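PDB 6XJ9: agarase from Pseudoalteromonas fuliginea, which probably hydrolyses the beta-1,4 linkages of agarose as a glycoside hydrolase of family GH50, with a carbohydrate-binding-like domain near its N-terminus. Local coordinates for residues E479-V482 / R483-T487; P515-V518 / K519-Y522; K248-E251 / A252-L255; N410-Y413 / M414-W417. All coordinates share one frame; numbering follows the deposited sequence.

Overall arrangement
All four contacts are local and lie on or at the ends of helices. Interaction 1 is mid-helix and partly buried, one face packed on helix 584-609; interactions 2, 3 and 4 are surface contacts. Interactions 2 and 4 are helix starts capped by a serine and an aspartate, each with a water beside the cap, whereas interaction 3 is a helix end where carbonyls collect the last bonds. Interactions 1 and 2 share a neighbour, helix 584-609, with centres 29 Å apart. Interactions 3 and 4 share helix 413-428, which interaction 4 opens and Leu255 touches; their nearest atoms are about 5 Å apart. Interaction 3 also meets the second subunit.

Interaction 1: E479-V482 / R483-T487; sequences EFTV and RANET
Backbone bonds from Arg483, Ala484, Asn485 and Glu486 N to Glu479, Phe480, Thr481 and Val482 O make this a regular alpha-helical turn, within helix 478-495. The side chains of Glu479/Arg483, Thr481/Asn485 and Val482/Glu486 lie alongside each other, pointing the same way. Glu479 OE2 comes beside the aliphatic start of Arg483, 3.7 Å from CG, but is 4.6 Å from Arg483 NE, the charged atoms not in contact. Bends at chi2 (-89°) and chi3 (80°) fold the arginine over to Glu486 instead. There Arg483 NH2 forms a salt bridge with Glu486 OE2 at 2.5 Å, the oxygen lying in the guanidinium plane and using its anti lone pair, and NE adds a weak bond to the same oxygen. Arg483 NH1 binds Ile456 O, which probably helps hold the group's rotation. A leucine here would probably leave the Glu486 carboxylate without its charged mate and Ile456 O without this donor. Val482 CG1 rests 3.4 Å from Glu486 OE1. On the buried side, Phe480 and Ala484 pack on Val601 of helix 584-609, and Phe480 meets Phe459 edge-to-face. Thr487 OG1 donates to Arg483 O at 2.7 Å, from the opposite face of the carbonyl plane to Thr487 N.

Interaction 2: P515-V518 / K519-Y522; sequences PDSV and KSHY
Ser517 turns its hydroxyl back over the single turn of helix 518-521 as an N-cap: Ser520 N donates to Ser517 OG at 3.0 Å, with an N-H...O angle of 155°. The serine hydroxyl sits between its own backbone N and carbonyl carbon (chi1 75°), which aims it at the amide three residues on. A water bridges Ser517 OG and Ser520 OG, 2.9 Å from each, while Asp516 OD1 comes alongside at 3.3 Å from Ser520 CB. An alanine at Ser517 would probably leave the amide of Ser520 without its capping acceptor and the water with one fewer partner.

The His521 imidazole is sandwiched: Pro515 CB lies over one face, a CH-pi contact 4.0 Å from the ring centroid, and the Tyr522 ring lies against the other. The two rings each cover the centre of a face of the other, Tyr522 CZ 3.5 Å above the imidazole plane. The tips of both side chains go to one glutamate: His521 NE2 bonds Glu628 OE1 and Tyr522 OH bonds Glu628 OE2, so the two carboxylate oxygens tie down adjacent rings and probably fix their rotation. Leu591 of helix 584-609 touches both residues, and Leu584 of that helix meets Val518. The backbone closes the turn with His521 N to Ser517 O and Tyr522 N to Val518 O, while Val518 CG1 comes within 4.2 Å of Tyr522 CD2.

Interaction 3: K248-E251 / A252-L255; sequences KKQE and ATQL
Glu251 lays its aliphatic stem across Leu255, with Glu251 CG 3.8 Å from Leu255 CG and the two side chains crossing at a slant. The glutamate CG is anti to the backbone N (chi1 -175°) and the chain runs on extended, carrying its carboxylate past the leucine to a salt bridge of OE2 with Arg424 of helix 413-428. Leu255 touches Val420, Arg424 and Thr427 of that same helix, so it lies between the end of helix 242-252 and that neighbour. The contact is a helix C-terminus running into a loop, where the regular pattern frays: Gln250 O takes the Thr253 hydroxyl, and Glu251 O takes Gln254 N as well as a weak bond from its usual partner, Leu255 N. Gln254 N donates to Glu251 O at 2.9 Å from above the carbonyl plane. Thr253 OG1 donates to Gln250 O at 3.0 Å, its hydroxyl set between its own N and carbonyl carbon (chi1 74°). Ala252 N, still helical, bonds Lys248 O at 3.0 Å. The amides of Gln250 and Gln254 approach one another loosely, Gln250 NE2 to Gln254 OE1 at 3.8 Å, their planes 34° apart. On this exposed side Gln250 packs on Ser757 and Thr253 on Glu760, both of the second subunit. Lys248 points elsewhere, its NZ hydrogen-bonded to Lys405 O of the same chain. The chemistry thus divides: a side-chain hydroxyl and backbone amides, one of them only weakly, take up the last carbonyls, while the glutamate joins an apolar stem against Leu255 to a charged tip held by Arg424.

Interaction 4: N410-Y413 / M414-W417; sequences NADY and MQKW
Asp412 swings its carboxylate over the start of helix 413-428 as an N-cap, Gln415 N donating to Asp412 OD1 at 3.1 Å from above the carboxylate plane. The aspartate CG lies anti to its backbone N (chi1 -174°), which brings it 3.3 Å from Gln415 CB; the two side chains cross at about a right angle. A water completes the grip: it donates to Asp412 OD1 at 2.8 Å and accepts from Met414 N at 3.1 Å, so the cap reaches a second amide indirectly. The same water lies over one face of the Tyr413 ring, toward its rim. Along that ring runs Met414, bent at chi2 and chi3, in a Met-aromatic contact: SD is 4.7 Å from the ring centroid, approaching obliquely, and CG is 3.7 Å from Tyr413 CE2. In the backbone, Lys416 N bonds Asp412 O and Trp417 N bonds Tyr413 O, opening the regular helical pattern. Further out, Tyr413 rests on Glu403 and Tyr406 of helix 397-406, and Lys416 also meets Tyr406. Trp417 packs on Leu402 of this helix and on Tyr717 in a loop after strand 709-714, while Met414 touches Leu310, between strands 299-305 and 315-320.

Interaction 1: E479-V482 / R483-T487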
loop_
_atom_site.group_PDB
_atom_site.type_symbol
_atom_site.label_atom_id
_atom_site.label_comp_id
_atom_site.label_asym_id
_atom_site.label_seq_id
_atom_site.Cartn_x
_atom_site.Cartn_y
_atom_site.Cartn_z
ATOM N N GLU A 479 -19.654 3.597 -50.226
ATOM C CA GLU A 479 -20.251 2.759 -49.198
ATOM C C GLU A 479 -19.612 3.026 -47.830
ATOM O O GLU A 479 -20.271 2.814 -46.819
ATOM C CB GLU A 479 -20.220 1.274 -49.578
ATOM C CG GLU A 479 -20.893 0.349 -48.563
ATOM C CD GLU A 479 -22.399 0.495 -48.357
ATOM O OE1 GLU A 479 -23.058 1.159 -49.201
ATOM O OE2 GLU A 479 -22.916 -0.049 -47.341
ATOM N N PHE A 480 -18.343 3.471 -47.787
ATOM C CA PHE A 480 -17.724 3.742 -46.493
ATOM C C PHE A 480 -18.467 4.893 -45.819
ATOM O O PHE A 480 -18.744 4.849 -44.628
ATOM C CB PHE A 480 -16.211 4.012 -46.564
ATOM C CG PHE A 480 -15.627 4.437 -45.232
ATOM C CD1 PHE A 480 -15.434 3.512 -44.213
ATOM C CD2 PHE A 480 -15.319 5.769 -44.966
ATOM C CE1 PHE A 480 -14.916 3.892 -42.983
ATOM C CE2 PHE A 480 -14.808 6.152 -43.733
ATOM C CZ PHE A 480 -14.607 5.214 -42.739
ATOM N N THR A 481 -18.818 5.907 -46.612
ATOM C CA THR A 481 -19.556 7.053 -46.103
ATOM C C THR A 481 -20.939 6.631 -45.610
ATOM O O THR A 481 -21.375 7.084 -44.554
ATOM C CB THR A 481 -19.573 8.183 -47.137
ATOM O OG1 THR A 481 -18.210 8.592 -47.265
ATOM C CG2 THR A 481 -20.456 9.344 -46.730
ATOM N N VAL A 482 -21.624 5.767 -46.375
ATOM C CA VAL A 482 -22.910 5.234 -45.939
ATOM C C VAL A 482 -22.753 4.604 -44.550
ATOM O O VAL A 482 -23.513 4.916 -43.639
ATOM C CB VAL A 482 -23.516 4.251 -46.969
ATOM C CG1 VAL A 482 -24.804 3.608 -46.472
ATOM C CG2 VAL A 482 -23.743 4.893 -48.331
ATOM N N ARG A 483 -21.733 3.757 -44.373
ATOM C CA ARG A 483 -21.580 2.980 -43.147
ATOM C C ARG A 483 -21.125 3.865 -41.986
ATOM O O ARG A 483 -21.503 3.623 -40.838
ATOM C CB ARG A 483 -20.651 1.783 -43.377
ATOM C CG ARG A 483 -21.292 0.629 -44.142
ATOM C CD ARG A 483 -21.982 -0.345 -43.202
ATOM N NE ARG A 483 -23.307 0.047 -42.741
ATOM C CZ ARG A 483 -23.782 -0.117 -41.503
ATOM N NH1 ARG A 483 -23.026 -0.635 -40.550
ATOM N NH2 ARG A 483 -25.014 0.269 -41.218
ATOM N N ALA A 484 -20.294 4.873 -42.281
ATOM C CA ALA A 484 -19.893 5.855 -41.278
ATOM C C ALA A 484 -21.135 6.558 -40.739
ATOM O O ALA A 484 -21.348 6.612 -39.529
ATOM C CB ALA A 484 -18.928 6.854 -41.881
ATOM N N ASN A 485 -21.943 7.096 -41.662
ATOM C CA ASN A 485 -23.178 7.803 -41.337
ATOM C C ASN A 485 -24.066 6.929 -40.459
ATOM O O ASN A 485 -24.515 7.358 -39.405
ATOM C CB ASN A 485 -23.940 8.225 -42.595
ATOM C CG ASN A 485 -23.357 9.466 -43.231
ATOM O OD1 ASN A 485 -22.754 10.285 -42.541
ATOM N ND2 ASN A 485 -23.544 9.618 -44.535
ATOM N N GLU A 486 -24.284 5.684 -40.896
ATOM C CA GLU A 486 -25.168 4.749 -40.221
ATOM C C GLU A 486 -24.642 4.390 -38.829
ATOM O O GLU A 486 -25.423 4.273 -37.885
ATOM C CB GLU A 486 -25.363 3.510 -41.096
ATOM C CG GLU A 486 -26.504 3.669 -42.094
ATOM C CD GLU A 486 -26.604 2.658 -43.230
ATOM O OE1 GLU A 486 -27.279 2.986 -44.239
ATOM O OE2 GLU A 486 -26.009 1.557 -43.119
ATOM N N THR A 487 -23.318 4.199 -38.702
ATOM C CA THR A 487 -22.707 3.962 -37.401
ATOM C C THR A 487 -22.985 5.148 -36.475
ATOM O O THR A 487 -23.392 4.978 -35.324
ATOM C CB THR A 487 -21.198 3.718 -37.542
ATOM O OG1 THR A 487 -21.046 2.611 -38.427
ATOM C CG2 THR A 487 -20.500 3.434 -36.228
#

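Interaction 2: P515-V518 / K519-Y522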
loop_
_atom_site.group_PDB
_atom_site.type_symbol
_atom_site.label_atom_id
_atom_site.label_comp_id
_atom_site.label_asym_id
_atom_site.label_seq_id
_atom_site.Cartn_x
_atom_site.Cartn_y
_atom_site.Cartn_z
ATOM N N PRO A 515 5.282 3.934 -37.616
ATOM C CA PRO A 515 6.434 4.676 -38.136
ATOM C C PRO A 515 7.808 4.192 -37.668
ATOM O O PRO A 515 8.504 4.921 -36.963
ATOM C CB PRO A 515 6.155 6.104 -37.633
ATOM C CG PRO A 515 5.373 5.908 -36.338
ATOM C CD PRO A 515 4.561 4.647 -36.545
ATOM N N ASP A 516 8.213 2.986 -38.098
ATOM C CA ASP A 516 9.487 2.416 -37.679
ATOM C C ASP A 516 10.254 1.767 -38.836
ATOM O O ASP A 516 11.425 1.421 -38.675
ATOM C CB ASP A 516 9.329 1.487 -36.470
ATOM C CG ASP A 516 8.193 0.490 -36.603
ATOM O OD1 ASP A 516 8.007 -0.029 -37.723
ATOM O OD2 ASP A 516 7.504 0.247 -35.587
ATOM N N SER A 517 9.586 1.552 -39.976
ATOM C CA SER A 517 10.260 1.229 -41.226
ATOM C C SER A 517 9.416 1.791 -42.361
ATOM O O SER A 517 8.223 2.034 -42.158
ATOM C CB SER A 517 10.442 -0.260 -41.391
ATOM O OG SER A 517 9.205 -0.872 -41.739
ATOM N N VAL A 518 10.013 1.958 -43.549
ATOM C CA VAL A 518 9.242 2.505 -44.657
ATOM C C VAL A 518 8.046 1.599 -44.923
ATOM O O VAL A 518 6.923 2.082 -45.064
ATOM C CB VAL A 518 10.078 2.792 -45.924
ATOM C CG1 VAL A 518 9.193 3.104 -47.130
ATOM C CG2 VAL A 518 11.048 3.941 -45.679
ATOM N N LYS A 519 8.289 0.283 -44.910
ATOM C CA LYS A 519 7.251 -0.687 -45.213
ATOM C C LYS A 519 6.128 -0.625 -44.172
ATOM O O LYS A 519 4.956 -0.717 -44.515
ATOM C CB LYS A 519 7.876 -2.081 -45.316
ATOM C CG LYS A 519 7.105 -3.073 -46.172
ATOM C CD LYS A 519 7.845 -4.380 -46.339
ATOM C CE LYS A 519 8.781 -4.377 -47.528
ATOM N NZ LYS A 519 9.476 -5.676 -47.663
ATOM N N SER A 520 6.494 -0.481 -42.896
ATOM C CA SER A 520 5.523 -0.451 -41.811
ATOM C C SER A 520 4.741 0.864 -41.823
ATOM O O SER A 520 3.556 0.904 -41.504
ATOM C CB SER A 520 6.221 -0.617 -40.489
ATOM O OG SER A 520 6.475 -1.983 -40.238
ATOM N N HIS A 521 5.446 1.948 -42.142
ATOM C CA HIS A 521 4.902 3.287 -42.065
ATOM C C HIS A 521 3.927 3.511 -43.215
ATOM O O HIS A 521 2.795 3.952 -43.004
ATOM C CB HIS A 521 6.056 4.298 -42.065
ATOM C CG HIS A 521 5.645 5.704 -41.781
ATOM N ND1 HIS A 521 6.530 6.630 -41.269
ATOM C CD2 HIS A 521 4.475 6.352 -41.961
ATOM C CE1 HIS A 521 5.917 7.785 -41.120
ATOM N NE2 HIS A 521 4.655 7.639 -41.544
ATOM N N TYR A 522 4.375 3.186 -44.430
ATOM C CA TYR A 522 3.624 3.559 -45.618
ATOM C C TYR A 522 3.017 2.324 -46.276
ATOM O O TYR A 522 2.766 2.337 -47.477
ATOM C CB TYR A 522 4.508 4.367 -46.578
ATOM C CG TYR A 522 5.003 5.661 -45.984
ATOM C CD1 TYR A 522 4.130 6.710 -45.724
ATOM C CD2 TYR A 522 6.333 5.830 -45.658
ATOM C CE1 TYR A 522 4.566 7.899 -45.164
ATOM C CE2 TYR A 522 6.790 7.014 -45.103
ATOM C CZ TYR A 522 5.905 8.047 -44.853
ATOM O OH TYR A 522 6.360 9.201 -44.295
HETATM O O HOH W 1 8.365 -3.597 -41.667
#

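Interaction 3: K248-E251 / A252-L255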
loop_
_atom_site.group_PDB
_atom_site.type_symbol
_atom_site.label_atom_id
_atom_site.label_comp_id
_atom_site.label_asym_id
_atom_site.label_seq_id
_atom_site.Cartn_x
_atom_site.Cartn_y
_atom_site.Cartn_z
ATOM N N LYS A 248 -20.720 -5.797 0.596
ATOM C CA LYS A 248 -21.742 -4.872 0.118
ATOM C C LYS A 248 -22.220 -3.939 1.231
ATOM O O LYS A 248 -22.288 -2.728 1.030
ATOM C CB LYS A 248 -22.908 -5.653 -0.488
ATOM C CG LYS A 248 -24.117 -4.817 -0.885
ATOM C CD LYS A 248 -25.179 -5.639 -1.563
ATOM C CE LYS A 248 -25.912 -6.543 -0.598
ATOM N NZ LYS A 248 -26.910 -7.382 -1.302
ATOM N N LYS A 249 -22.558 -4.518 2.394
ATOM C CA LYS A 249 -23.021 -3.753 3.543
ATOM C C LYS A 249 -22.013 -2.663 3.896
ATOM O O LYS A 249 -22.384 -1.502 4.056
ATOM C CB LYS A 249 -23.226 -4.668 4.756
ATOM C CG LYS A 249 -24.303 -5.732 4.587
ATOM C CD LYS A 249 -25.595 -5.178 4.009
ATOM C CE LYS A 249 -26.308 -6.138 3.078
ATOM N NZ LYS A 249 -27.503 -5.504 2.467
ATOM N N GLN A 250 -20.745 -3.067 4.024
ATOM C CA GLN A 250 -19.652 -2.208 4.439
ATOM C C GLN A 250 -19.407 -1.096 3.416
ATOM O O GLN A 250 -19.223 0.066 3.784
ATOM C CB GLN A 250 -18.404 -3.060 4.694
ATOM C CG GLN A 250 -17.163 -2.265 5.079
ATOM C CD GLN A 250 -17.420 -1.267 6.184
ATOM O OE1 GLN A 250 -18.520 -1.183 6.732
ATOM N NE2 GLN A 250 -16.401 -0.486 6.513
ATOM N N GLU A 251 -19.396 -1.447 2.127
ATOM C CA GLU A 251 -19.089 -0.451 1.110
ATOM C C GLU A 251 -20.217 0.578 1.016
ATOM O O GLU A 251 -19.954 1.744 0.725
ATOM C CB GLU A 251 -18.841 -1.093 -0.253
ATOM C CG GLU A 251 -18.390 -0.092 -1.304
ATOM C CD GLU A 251 -18.025 -0.669 -2.660
ATOM O OE1 GLU A 251 -18.381 -1.849 -2.932
ATOM O OE2 GLU A 251 -17.374 0.063 -3.438
ATOM N N ALA A 252 -21.459 0.139 1.265
ATOM C CA ALA A 252 -22.641 0.978 1.108
ATOM C C ALA A 252 -22.550 2.211 2.003
ATOM O O ALA A 252 -22.900 3.312 1.576
ATOM C CB ALA A 252 -23.899 0.184 1.382
ATOM N N THR A 253 -22.055 2.020 3.230
ATOM C CA THR A 253 -21.940 3.102 4.193
ATOM C C THR A 253 -20.859 4.092 3.765
ATOM O O THR A 253 -20.803 5.204 4.283
ATOM C CB THR A 253 -21.633 2.591 5.609
ATOM O OG1 THR A 253 -20.268 2.170 5.681
ATOM C CG2 THR A 253 -22.557 1.481 6.062
ATOM N N GLN A 254 -19.994 3.681 2.833
ATOM C CA GLN A 254 -18.843 4.490 2.461
ATOM C C GLN A 254 -19.082 5.180 1.122
ATOM O O GLN A 254 -18.364 6.119 0.782
ATOM C CB GLN A 254 -17.590 3.619 2.378
ATOM C CG GLN A 254 -17.201 3.003 3.711
ATOM C CD GLN A 254 -15.943 2.181 3.586
ATOM O OE1 GLN A 254 -15.951 1.073 3.052
ATOM N NE2 GLN A 254 -14.847 2.721 4.091
ATOM N N LEU A 255 -20.075 4.700 0.364
ATOM C CA LEU A 255 -20.334 5.229 -0.967
ATOM C C LEU A 255 -21.035 6.577 -0.853
ATOM O O LEU A 255 -21.915 6.756 -0.016
ATOM C CB LEU A 255 -21.175 4.232 -1.767
ATOM C CG LEU A 255 -20.415 3.015 -2.293
ATOM C CD1 LEU A 255 -21.365 2.024 -2.945
ATOM C CD2 LEU A 255 -19.323 3.431 -3.270
#

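Interaction 4: N410-Y413 / M414-W417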
loop_
_atom_site.group_PDB
_atom_site.type_symbol
_atom_site.label_atom_id
_atom_site.label_comp_id
_atom_site.label_asym_id
_atom_site.label_seq_id
_atom_site.Cartn_x
_atom_site.Cartn_y
_atom_site.Cartn_z
ATOM N N ASN A 410 -34.178 -12.284 -5.424
ATOM C CA ASN A 410 -34.520 -11.968 -6.806
ATOM C C ASN A 410 -34.448 -10.463 -7.087
ATOM O O ASN A 410 -35.091 -9.977 -8.016
ATOM C CB ASN A 410 -35.825 -12.635 -7.257
ATOM C CG ASN A 410 -35.614 -14.045 -7.772
ATOM O OD1 ASN A 410 -35.036 -14.241 -8.839
ATOM N ND2 ASN A 410 -36.080 -15.031 -7.022
ATOM N N ALA A 411 -33.634 -9.739 -6.311
ATOM C CA ALA A 411 -33.382 -8.331 -6.570
ATOM C C ALA A 411 -32.735 -8.166 -7.949
ATOM O O ALA A 411 -32.215 -9.124 -8.526
ATOM C CB ALA A 411 -32.531 -7.744 -5.468
ATOM N N ASP A 412 -32.796 -6.939 -8.476
ATOM C CA ASP A 412 -32.313 -6.626 -9.811
ATOM C C ASP A 412 -30.809 -6.366 -9.709
ATOM O O ASP A 412 -30.389 -5.221 -9.555
ATOM C CB ASP A 412 -33.089 -5.433 -10.381
ATOM C CG ASP A 412 -32.780 -5.089 -11.830
ATOM O OD1 ASP A 412 -31.721 -5.530 -12.342
ATOM O OD2 ASP A 412 -33.599 -4.360 -12.439
ATOM N N TYR A 413 -30.012 -7.444 -9.794
ATOM C CA TYR A 413 -28.590 -7.382 -9.486
ATOM C C TYR A 413 -27.858 -6.459 -10.461
ATOM O O TYR A 413 -26.911 -5.791 -10.058
ATOM C CB TYR A 413 -27.962 -8.778 -9.384
ATOM C CG TYR A 413 -27.911 -9.556 -10.678
ATOM C CD1 TYR A 413 -28.954 -10.390 -11.059
ATOM C CD2 TYR A 413 -26.814 -9.464 -11.521
ATOM C CE1 TYR A 413 -28.911 -11.103 -12.246
ATOM C CE2 TYR A 413 -26.760 -10.165 -12.717
ATOM C CZ TYR A 413 -27.810 -10.984 -13.079
ATOM O OH TYR A 413 -27.749 -11.662 -14.261
ATOM N N MET A 414 -28.291 -6.431 -11.731
ATOM C CA MET A 414 -27.646 -5.590 -12.732
ATOM C C MET A 414 -27.907 -4.119 -12.418
ATOM O O MET A 414 -26.994 -3.301 -12.488
ATOM C CB MET A 414 -28.144 -5.898 -14.149
ATOM C CG MET A 414 -27.620 -7.211 -14.691
ATOM S SD MET A 414 -25.806 -7.200 -14.740
ATOM C CE MET A 414 -25.547 -5.901 -15.950
ATOM N N GLN A 415 -29.166 -3.789 -12.090
ATOM C CA GLN A 415 -29.539 -2.420 -11.758
ATOM C C GLN A 415 -28.761 -1.958 -10.529
ATOM O O GLN A 415 -28.305 -0.821 -10.481
ATOM C CB GLN A 415 -31.050 -2.291 -11.545
ATOM C CG GLN A 415 -31.475 -0.996 -10.867
ATOM C CD GLN A 415 -32.861 -1.137 -10.287
ATOM O OE1 GLN A 415 -33.036 -1.323 -9.081
ATOM N NE2 GLN A 415 -33.862 -1.085 -11.154
ATOM N N LYS A 416 -28.608 -2.850 -9.539
ATOM C CA LYS A 416 -27.892 -2.486 -8.326
ATOM C C LYS A 416 -26.406 -2.301 -8.637
ATOM O O LYS A 416 -25.755 -1.427 -8.068
ATOM C CB LYS A 416 -28.151 -3.497 -7.205
ATOM C CG LYS A 416 -27.384 -3.260 -5.910
ATOM C CD LYS A 416 -27.816 -2.023 -5.140
ATOM C CE LYS A 416 -27.124 -1.893 -3.794
ATOM N NZ LYS A 416 -27.587 -0.701 -3.043
ATOM N N TRP A 417 -25.886 -3.115 -9.561
ATOM C CA TRP A 417 -24.493 -2.995 -9.965
ATOM C C TRP A 417 -24.253 -1.651 -10.643
ATOM O O TRP A 417 -23.220 -1.024 -10.423
ATOM C CB TRP A 417 -24.090 -4.145 -10.892
ATOM C CG TRP A 417 -22.757 -3.935 -11.549
ATOM C CD1 TRP A 417 -21.528 -4.040 -10.964
ATOM C CD2 TRP A 417 -22.521 -3.592 -12.925
ATOM N NE1 TRP A 417 -20.544 -3.802 -11.885
ATOM C CE2 TRP A 417 -21.121 -3.534 -13.099
ATOM C CE3 TRP A 417 -23.346 -3.362 -14.033
ATOM C CZ2 TRP A 417 -20.542 -3.220 -14.328
ATOM C CZ3 TRP A 417 -22.774 -3.053 -15.247
ATOM C CH2 TRP A 417 -21.387 -2.987 -15.391
HETATM O O HOH W 2 -30.615 -7.990 -13.058
#